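Queuine lyase ([Clostridium] spiroforme DSM 1552, PDB 6P78) is a radical SAM enzyme that probably cleaves a carbon-nitrogen bond of queuine, using S-adenosylmethionine and a [4Fe-4S] cluster. Local coordinates at residues Gln63-Ile77 with Glu94-Ile106. Sequence-based numbering, arbitrary orientation.
Sequences QKENQKINDEVLNKI and ELPDETIERIYKI
The guanidinium of Arg102 has CB of Leu74 over one face, while Asp71 OD1 and Asn75 OD1 sit at its edge near the plane. Asn75 OD1 is gripped end-on by two nitrogens: NH2 of Arg102, 2.8 Å from it, lies in the carbonyl plane, whereas NH1 donates from above that plane. NH1 also makes a salt bridge to Asp71 OD1 (2.9 Å), with carboxylate and guanidinium planes 51° apart. Arg102 CG is anti to the backbone N (chi1 174°), and a bend at chi2 carries the chain across to Asp71 and Asn75. Leu74 enters as a knob among Thr99, Arg102, Ile103 and Ile106, its CD1 3.6 Å from Arg102 CG. Further along, Ile77 CG2 meets Ile106 CG2 at 3.7 Å.

The helical segments 63-74 and 97-106 run roughly parallel, their axes 27° apart in direction and 9.3 Å apart at closest approach. Joined through strand 83-87, they are neighbouring helices that pack against the parallel strands of the radical SAM core; Ile77, Leu95 and Ile103 reach that strand.

Nearer the start of helix 97-109, Asn70 ND2 donates to Thr99 OG1, which lies in its amide plane (3.2 Å), while Asn70 OD1 accepts from the backbone N of Lys41. A water bridges Thr99 OG1 and Gln67 O. Gln67 CG packs against Glu98 CB. At the N-terminal ends, the Gln63 amide bends over the ring of the N-cap residue Pro96: NE2 donates to Glu94 O (3.0 Å) from above the carbonyl plane, and OE1 accepts from Asn66 ND2. The Glu94 carboxylate turns away to Tyr123 OH and the backbone N of Ile46, its side chain about 4 Å from that of the cluster ligand Cys45.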
ATOM      1  N   GLN A  63     -16.071  14.590   3.482  1.00 46.98           N
ATOM      2  CA  GLN A  63     -15.815  14.019   2.165  1.00 44.89           C
ATOM      3  C   GLN A  63     -15.997  15.046   1.047  1.00 45.82           C
ATOM      4  O   GLN A  63     -15.438  14.877  -0.041  1.00 44.18           O
ATOM      5  CB  GLN A  63     -16.723  12.808   1.924  1.00 44.68           C
ATOM      6  CG  GLN A  63     -16.376  11.561   2.772  1.00 43.48           C
ATOM      7  CD  GLN A  63     -15.178  10.764   2.247  1.00 41.51           C
ATOM      8  OE1 GLN A  63     -14.071  11.295   2.107  1.00 39.17           O
ATOM      9  NE2 GLN A  63     -15.393   9.469   1.977  1.00 39.50           N
ATOM     10  N   LYS A  64     -16.755  16.111   1.276  1.00 48.63           N
ATOM     11  CA  LYS A  64     -16.873  17.081   0.196  1.00 49.83           C
ATOM     12  C   LYS A  64     -15.592  17.896   0.042  1.00 49.25           C
ATOM     13  O   LYS A  64     -15.198  18.218  -1.082  1.00 48.87           O
ATOM     14  CB  LYS A  64     -18.098  17.964   0.413  1.00 58.26           C
ATOM     15  CG  LYS A  64     -19.406  17.172   0.346  1.00 60.47           C
ATOM     16  CD  LYS A  64     -20.364  17.744  -0.702  1.00 72.05           C
ATOM     17  CE  LYS A  64     -19.871  17.480  -2.129  1.00 69.87           C
ATOM     18  NZ  LYS A  64     -20.046  16.056  -2.569  1.00 72.85           N
ATOM     19  N   GLU A  65     -14.913  18.206   1.147  1.00 49.38           N
ATOM     20  CA  GLU A  65     -13.605  18.842   1.058  1.00 48.81           C
ATOM     21  C   GLU A  65     -12.557  17.875   0.513  1.00 45.36           C
ATOM     22  O   GLU A  65     -11.685  18.274  -0.266  1.00 46.63           O
ATOM     23  CB  GLU A  65     -13.188  19.372   2.428  1.00 56.51           C
ATOM     24  CG  GLU A  65     -11.999  20.315   2.384  1.00 64.22           C
ATOM     25  CD  GLU A  65     -12.263  21.588   1.571  1.00 74.59           C
ATOM     26  OE1 GLU A  65     -11.339  22.025   0.850  1.00 76.46           O
ATOM     27  OE2 GLU A  65     -13.378  22.159   1.657  1.00 77.54           O
ATOM     28  N   ASN A  66     -12.612  16.601   0.918  1.00 43.42           N
ATOM     29  CA  ASN A  66     -11.705  15.627   0.321  1.00 40.25           C
ATOM     30  C   ASN A  66     -11.878  15.577  -1.192  1.00 39.52           C
ATOM     31  O   ASN A  66     -10.892  15.508  -1.940  1.00 37.70           O
ATOM     32  CB  ASN A  66     -11.938  14.243   0.924  1.00 38.85           C
ATOM     33  CG  ASN A  66     -11.520  14.161   2.361  1.00 39.38           C
ATOM     34  OD1 ASN A  66     -10.736  14.976   2.842  1.00 40.09           O
ATOM     35  ND2 ASN A  66     -12.019  13.147   3.060  1.00 39.31           N
ATOM     36  N   GLN A  67     -13.119  15.639  -1.665  1.00 41.17           N
ATOM     37  CA  GLN A  67     -13.348  15.517  -3.094  1.00 46.17           C
ATOM     38  C   GLN A  67     -12.740  16.699  -3.840  1.00 44.53           C
ATOM     39  O   GLN A  67     -12.138  16.525  -4.909  1.00 40.47           O
ATOM     40  CB  GLN A  67     -14.847  15.408  -3.378  1.00 55.39           C
ATOM     41  CG  GLN A  67     -15.157  14.924  -4.785  1.00 60.31           C
ATOM     42  CD  GLN A  67     -15.469  16.042  -5.750  1.00 70.82           C
ATOM     43  OE1 GLN A  67     -14.756  16.244  -6.739  1.00 80.53           O
ATOM     44  NE2 GLN A  67     -16.554  16.759  -5.490  1.00 67.92           N
ATOM     45  N   LYS A  68     -12.861  17.900  -3.268  1.00 44.36           N
ATOM     46  CA  LYS A  68     -12.315  19.101  -3.902  1.00 45.91           C
ATOM     47  C   LYS A  68     -10.796  19.017  -4.001  1.00 43.65           C
ATOM     48  O   LYS A  68     -10.208  19.326  -5.048  1.00 43.40           O
ATOM     49  CB  LYS A  68     -12.746  20.332  -3.102  1.00 49.27           C
ATOM     50  CG  LYS A  68     -12.781  21.624  -3.871  1.00 68.07           C
ATOM     51  CD  LYS A  68     -12.928  22.814  -2.923  1.00 73.73           C
ATOM     52  CE  LYS A  68     -12.310  24.079  -3.513  1.00 76.28           C
ATOM     53  NZ  LYS A  68     -10.856  24.205  -3.208  1.00 78.75           N
ATOM     54  N   ILE A  69     -10.148  18.608  -2.900  1.00 42.22           N
ATOM     55  CA  ILE A  69      -8.703  18.378  -2.882  1.00 39.98           C
ATOM     56  C   ILE A  69      -8.323  17.298  -3.891  1.00 37.80           C
ATOM     57  O   ILE A  69      -7.371  17.449  -4.668  1.00 35.79           O
ATOM     58  CB  ILE A  69      -8.249  17.986  -1.461  1.00 39.33           C
ATOM     59  CG1 ILE A  69      -8.359  19.162  -0.491  1.00 47.94           C
ATOM     60  CG2 ILE A  69      -6.822  17.416  -1.463  1.00 40.13           C
ATOM     61  CD1 ILE A  69      -7.211  20.151  -0.580  1.00 54.52           C
ATOM     62  N   ASN A  70      -9.049  16.177  -3.877  1.00 35.65           N
ATOM     63  CA  ASN A  70      -8.712  15.069  -4.765  1.00 32.90           C
ATOM     64  C   ASN A  70      -8.869  15.457  -6.227  1.00 33.53           C
ATOM     65  O   ASN A  70      -8.093  15.004  -7.081  1.00 31.60           O
ATOM     66  CB  ASN A  70      -9.586  13.868  -4.449  1.00 32.19           C
ATOM     67  CG  ASN A  70      -9.231  13.245  -3.125  1.00 31.24           C
ATOM     68  OD1 ASN A  70      -8.173  13.538  -2.563  1.00 30.55           O
ATOM     69  ND2 ASN A  70     -10.112  12.392  -2.616  1.00 31.50           N
ATOM     70  N   ASP A  71      -9.866  16.282  -6.541  1.00 36.52           N
ATOM     71  CA  ASP A  71     -10.106  16.576  -7.946  1.00 40.05           C
ATOM     72  C   ASP A  71      -8.937  17.319  -8.568  1.00 40.99           C
ATOM     73  O   ASP A  71      -8.650  17.121  -9.754  1.00 36.78           O
ATOM     74  CB  ASP A  71     -11.392  17.386  -8.124  1.00 46.39           C
ATOM     75  CG  ASP A  71     -12.146  16.988  -9.377  1.00 59.73           C
ATOM     76  OD1 ASP A  71     -12.475  15.789  -9.507  1.00 65.72           O
ATOM     77  OD2 ASP A  71     -12.403  17.861 -10.234  1.00 66.46           O
ATOM     78  N   GLU A  72      -8.254  18.168  -7.795  1.00 38.15           N
ATOM     79  CA  GLU A  72      -7.095  18.878  -8.332  1.00 38.25           C
ATOM     80  C   GLU A  72      -5.925  17.942  -8.590  1.00 36.84           C
ATOM     81  O   GLU A  72      -5.111  18.203  -9.489  1.00 34.17           O
ATOM     82  CB  GLU A  72      -6.674  20.012  -7.399  1.00 42.59           C
ATOM     83  CG  GLU A  72      -7.798  20.987  -7.112  1.00 53.55           C
ATOM     84  CD  GLU A  72      -8.237  21.740  -8.365  1.00 62.83           C
ATOM     85  OE1 GLU A  72      -9.460  21.778  -8.633  1.00 69.53           O
ATOM     86  OE2 GLU A  72      -7.364  22.276  -9.094  1.00 59.64           O
ATOM     87  N   VAL A  73      -5.821  16.858  -7.818  1.00 32.66           N
ATOM     88  CA  VAL A  73      -4.784  15.870  -8.075  1.00 28.55           C
ATOM     89  C   VAL A  73      -5.126  15.059  -9.313  1.00 27.29           C
ATOM     90  O   VAL A  73      -4.273  14.826 -10.182  1.00 29.19           O
ATOM     91  CB  VAL A  73      -4.608  14.961  -6.850  1.00 30.44           C
ATOM     92  CG1 VAL A  73      -3.499  13.951  -7.123  1.00 25.95           C
ATOM     93  CG2 VAL A  73      -4.323  15.805  -5.612  1.00 35.15           C
ATOM     94  N   LEU A  74      -6.385  14.625  -9.411  1.00 28.25           N
ATOM     95  CA  LEU A  74      -6.810  13.744 -10.493  1.00 28.89           C
ATOM     96  C   LEU A  74      -6.687  14.422 -11.852  1.00 31.90           C
ATOM     97  O   LEU A  74      -6.482  13.747 -12.862  1.00 32.60           O
ATOM     98  CB  LEU A  74      -8.249  13.283 -10.270  1.00 28.85           C
ATOM     99  CG  LEU A  74      -8.463  12.320  -9.093  1.00 27.45           C
ATOM    100  CD1 LEU A  74      -9.918  11.993  -9.014  1.00 29.40           C
ATOM    101  CD2 LEU A  74      -7.664  11.073  -9.306  1.00 30.48           C
ATOM    102  N   ASN A  75      -6.807  15.751 -11.895  1.00 31.70           N
ATOM    103  CA  ASN A  75      -6.587  16.481 -13.142  1.00 33.47           C
ATOM    104  C   ASN A  75      -5.214  16.236 -13.752  1.00 31.07           C
ATOM    105  O   ASN A  75      -5.028  16.483 -14.951  1.00 35.50           O
ATOM    106  CB  ASN A  75      -6.747  17.974 -12.894  1.00 37.02           C
ATOM    107  CG  ASN A  75      -8.176  18.376 -12.684  1.00 43.77           C
ATOM    108  OD1 ASN A  75      -9.099  17.641 -13.041  1.00 41.79           O
ATOM    109  ND2 ASN A  75      -8.374  19.566 -12.119  1.00 42.97           N
ATOM    110  N   LYS A  76      -4.239  15.797 -12.961  1.00 30.22           N
ATOM    111  CA  LYS A  76      -2.896  15.616 -13.488  1.00 31.68           C
ATOM    112  C   LYS A  76      -2.690  14.268 -14.157  1.00 29.50           C
ATOM    113  O   LYS A  76      -1.648  14.078 -14.798  1.00 30.40           O
ATOM    114  CB  LYS A  76      -1.863  15.788 -12.371  1.00 29.61           C
ATOM    115  CG  LYS A  76      -1.859  17.187 -11.796  1.00 35.01           C
ATOM    116  CD  LYS A  76      -0.847  17.353 -10.673  1.00 36.15           C
ATOM    117  CE  LYS A  76      -0.995  18.728 -10.037  1.00 46.35           C
ATOM    118  NZ  LYS A  76      -0.262  18.789  -8.751  1.00 49.59           N
ATOM    119  N   ILE A  77      -3.614  13.317 -13.989  1.00 23.56           N
ATOM    120  CA  ILE A  77      -3.418  11.987 -14.554  1.00 24.62           C
ATOM    121  C   ILE A  77      -3.556  12.038 -16.073  1.00 28.37           C
ATOM    122  O   ILE A  77      -4.529  12.576 -16.614  1.00 27.67           O
ATOM    123  CB  ILE A  77      -4.414  10.995 -13.950  1.00 23.81           C
ATOM    124  CG1 ILE A  77      -4.153  10.878 -12.445  1.00 26.17           C
ATOM    125  CG2 ILE A  77      -4.277   9.641 -14.632  1.00 26.49           C
ATOM    126  CD1 ILE A  77      -5.105   9.973 -11.731  1.00 24.31           C
ATOM    127  N   GLU A  94     -12.617   4.057   1.181  1.00 25.22           N
ATOM    128  CA  GLU A  94     -12.896   5.215   2.018  1.00 24.54           C
ATOM    129  C   GLU A  94     -12.806   6.517   1.229  1.00 24.71           C
ATOM    130  O   GLU A  94     -13.072   7.580   1.784  1.00 27.36           O
ATOM    131  CB  GLU A  94     -11.939   5.246   3.213  1.00 28.28           C
ATOM    132  CG  GLU A  94     -12.289   4.147   4.223  1.00 29.49           C
ATOM    133  CD  GLU A  94     -11.087   3.432   4.812  1.00 33.76           C
ATOM    134  OE1 GLU A  94      -9.955   3.883   4.608  1.00 27.91           O
ATOM    135  OE2 GLU A  94     -11.289   2.407   5.491  1.00 32.67           O
ATOM    136  N   LEU A  95     -12.439   6.445  -0.039  1.00 24.40           N
ATOM    137  CA  LEU A  95     -12.446   7.647  -0.867  1.00 25.01           C
ATOM    138  C   LEU A  95     -13.874   8.142  -1.061  1.00 27.84           C
ATOM    139  O   LEU A  95     -14.823   7.362  -0.999  1.00 28.38           O
ATOM    140  CB  LEU A  95     -11.819   7.364  -2.226  1.00 23.71           C
ATOM    141  CG  LEU A  95     -10.321   7.108  -2.189  1.00 24.51           C
ATOM    142  CD1 LEU A  95      -9.864   6.544  -3.516  1.00 26.98           C
ATOM    143  CD2 LEU A  95      -9.581   8.395  -1.844  1.00 26.70           C
ATOM    144  N   PRO A  96     -14.051   9.447  -1.281  1.00 27.49           N
ATOM    145  CA  PRO A  96     -15.380   9.962  -1.612  1.00 30.44           C
ATOM    146  C   PRO A  96     -15.950   9.194  -2.796  1.00 28.33           C
ATOM    147  O   PRO A  96     -15.218   8.741  -3.682  1.00 30.66           O
ATOM    148  CB  PRO A  96     -15.119  11.434  -1.974  1.00 30.70           C
ATOM    149  CG  PRO A  96     -13.834  11.781  -1.277  1.00 30.40           C
ATOM    150  CD  PRO A  96     -13.032  10.504  -1.163  1.00 27.71           C
ATOM    151  N   ASP A  97     -17.276   9.037  -2.805  1.00 43.15           N
ATOM    152  CA  ASP A  97     -17.889   8.351  -3.935  1.00 44.42           C
ATOM    153  C   ASP A  97     -17.593   9.078  -5.240  1.00 43.02           C
ATOM    154  O   ASP A  97     -17.367   8.432  -6.266  1.00 42.80           O
ATOM    155  CB  ASP A  97     -19.396   8.213  -3.720  1.00 48.88           C
ATOM    156  CG  ASP A  97     -19.739   7.166  -2.662  1.00 77.78           C
ATOM    157  OD1 ASP A  97     -19.701   5.950  -2.972  1.00 76.98           O
ATOM    158  OD2 ASP A  97     -20.051   7.560  -1.516  1.00 80.09           O
ATOM    159  N   GLU A  98     -17.532  10.413  -5.201  1.00 42.85           N
ATOM    160  CA  GLU A  98     -17.254  11.188  -6.407  1.00 42.19           C
ATOM    161  C   GLU A  98     -15.810  11.011  -6.855  1.00 42.97           C
ATOM    162  O   GLU A  98     -15.531  11.042  -8.059  1.00 38.38           O
ATOM    163  CB  GLU A  98     -17.559  12.675  -6.178  1.00 43.55           C
ATOM    164  CG  GLU A  98     -19.002  12.989  -5.778  1.00 67.85           C
ATOM    165  CD  GLU A  98     -19.331  12.609  -4.329  1.00 78.86           C
ATOM    166  OE1 GLU A  98     -20.516  12.297  -4.055  1.00 82.12           O
ATOM    167  OE2 GLU A  98     -18.413  12.598  -3.471  1.00 75.09           O
ATOM    168  N   THR A  99     -14.877  10.817  -5.912  1.00 36.11           N
ATOM    169  CA  THR A  99     -13.500  10.550  -6.299  1.00 32.96           C
ATOM    170  C   THR A  99     -13.401   9.197  -6.980  1.00 37.64           C
ATOM    171  O   THR A  99     -12.748   9.068  -8.019  1.00 34.17           O
ATOM    172  CB  THR A  99     -12.570  10.607  -5.079  1.00 33.58           C
ATOM    173  OG1 THR A  99     -12.626  11.915  -4.485  1.00 32.74           O
ATOM    174  CG2 THR A  99     -11.134  10.292  -5.484  1.00 35.09           C
ATOM    175  N   ILE A 100     -14.049   8.177  -6.408  1.00 34.12           N
ATOM    176  CA  ILE A 100     -14.015   6.846  -7.005  1.00 34.17           C
ATOM    177  C   ILE A 100     -14.613   6.864  -8.408  1.00 36.56           C
ATOM    178  O   ILE A 100     -14.037   6.299  -9.348  1.00 34.49           O
ATOM    179  CB  ILE A 100     -14.736   5.836  -6.094  1.00 36.49           C
ATOM    180  CG1 ILE A 100     -13.937   5.649  -4.804  1.00 35.43           C
ATOM    181  CG2 ILE A 100     -14.895   4.515  -6.820  1.00 37.92           C
ATOM    182  CD1 ILE A 100     -14.657   4.816  -3.747  1.00 38.36           C
ATOM    183  N   GLU A 101     -15.758   7.525  -8.585  1.00 38.10           N
ATOM    184  CA  GLU A 101     -16.343   7.535  -9.923  1.00 41.84           C
ATOM    185  C   GLU A 101     -15.502   8.341 -10.908  1.00 41.13           C
ATOM    186  O   GLU A 101     -15.475   8.016 -12.101  1.00 40.47           O
ATOM    187  CB  GLU A 101     -17.778   8.039  -9.881  1.00 53.29           C
ATOM    188  CG  GLU A 101     -18.619   7.321  -8.833  1.00 66.56           C
ATOM    189  CD  GLU A 101     -19.492   6.217  -9.425  1.00 78.05           C
ATOM    190  OE1 GLU A 101     -19.061   5.609 -10.438  1.00 76.38           O
ATOM    191  OE2 GLU A 101     -20.601   5.971  -8.880  1.00 83.04           O
ATOM    192  N   ARG A 102     -14.791   9.368 -10.449  1.00 36.44           N
ATOM    193  CA  ARG A 102     -13.885  10.053 -11.371  1.00 37.65           C
ATOM    194  C   ARG A 102     -12.714   9.160 -11.777  1.00 35.78           C
ATOM    195  O   ARG A 102     -12.309   9.148 -12.947  1.00 32.27           O
ATOM    196  CB  ARG A 102     -13.364  11.356 -10.775  1.00 38.65           C
ATOM    197  CG  ARG A 102     -12.307  12.021 -11.665  1.00 43.96           C
ATOM    198  CD  ARG A 102     -12.657  13.417 -12.046  1.00 43.31           C
ATOM    199  NE  ARG A 102     -11.811  13.901 -13.130  1.00 40.53           N
ATOM    200  CZ  ARG A 102     -10.948  14.904 -13.018  1.00 41.46           C
ATOM    201  NH1 ARG A 102     -10.806  15.536 -11.861  1.00 39.43           N
ATOM    202  NH2 ARG A 102     -10.227  15.283 -14.067  1.00 43.57           N
ATOM    203  N   ILE A 103     -12.145   8.412 -10.833  1.00 32.35           N
ATOM    204  CA  ILE A 103     -11.072   7.486 -11.187  1.00 32.03           C
ATOM    205  C   ILE A 103     -11.554   6.498 -12.243  1.00 31.10           C
ATOM    206  O   ILE A 103     -10.857   6.224 -13.224  1.00 28.77           O
ATOM    207  CB  ILE A 103     -10.554   6.765  -9.929  1.00 28.75           C
ATOM    208  CG1 ILE A 103      -9.852   7.766  -9.006  1.00 30.09           C
ATOM    209  CG2 ILE A 103      -9.614   5.629 -10.324  1.00 27.97           C
ATOM    210  CD1 ILE A 103      -9.712   7.263  -7.559  1.00 26.59           C
ATOM    211  N   TYR A 104     -12.768   5.975 -12.074  1.00 32.06           N
ATOM    212  CA  TYR A 104     -13.336   5.067 -13.065  1.00 37.08           C
ATOM    213  C   TYR A 104     -13.425   5.739 -14.431  1.00 37.88           C
ATOM    214  O   TYR A 104     -13.068   5.146 -15.455  1.00 34.76           O
ATOM    215  CB  TYR A 104     -14.713   4.606 -12.595  1.00 38.61           C
ATOM    216  CG  TYR A 104     -15.492   3.790 -13.590  1.00 42.13           C
ATOM    217  CD1 TYR A 104     -15.209   2.446 -13.785  1.00 40.39           C
ATOM    218  CD2 TYR A 104     -16.530   4.358 -14.326  1.00 45.58           C
ATOM    219  CE1 TYR A 104     -15.926   1.690 -14.685  1.00 47.79           C
ATOM    220  CE2 TYR A 104     -17.255   3.610 -15.235  1.00 48.67           C
ATOM    221  CZ  TYR A 104     -16.944   2.276 -15.414  1.00 53.97           C
ATOM    222  OH  TYR A 104     -17.653   1.522 -16.320  1.00 57.32           O
ATOM    223  N   LYS A 105     -13.897   6.986 -14.456  1.00 36.18           N
ATOM    224  CA  LYS A 105     -13.982   7.728 -15.709  1.00 37.83           C
ATOM    225  C   LYS A 105     -12.607   7.889 -16.339  1.00 37.28           C
ATOM    226  O   LYS A 105     -12.424   7.651 -17.539  1.00 38.54           O
ATOM    227  CB  LYS A 105     -14.607   9.098 -15.457  1.00 39.82           C
ATOM    228  CG  LYS A 105     -16.119   9.122 -15.394  1.00 65.38           C
ATOM    229  CD  LYS A 105     -16.576  10.437 -14.751  1.00 69.39           C
ATOM    230  CE  LYS A 105     -18.078  10.618 -14.807  1.00 73.63           C
ATOM    231  NZ  LYS A 105     -18.663  10.598 -13.430  1.00 74.52           N
ATOM    232  N   ILE A 106     -11.623   8.277 -15.531  1.00 32.70           N
ATOM    233  CA  ILE A 106     -10.275   8.524 -16.034  1.00 33.22           C
ATOM    234  C   ILE A 106      -9.667   7.251 -16.614  1.00 33.40           C
ATOM    235  O   ILE A 106      -8.958   7.291 -17.623  1.00 32.83           O
ATOM    236  CB  ILE A 106      -9.414   9.109 -14.902  1.00 34.58           C
ATOM    237  CG1 ILE A 106      -9.793  10.568 -14.652  1.00 37.86           C
ATOM    238  CG2 ILE A 106      -7.919   8.951 -15.190  1.00 41.19           C
ATOM    239  CD1 ILE A 106      -9.175  11.128 -13.369  1.00 37.14           C
TER
HETATM  240  O   HOH W   1     -12.421  13.946  -6.242  1.00 33.79           O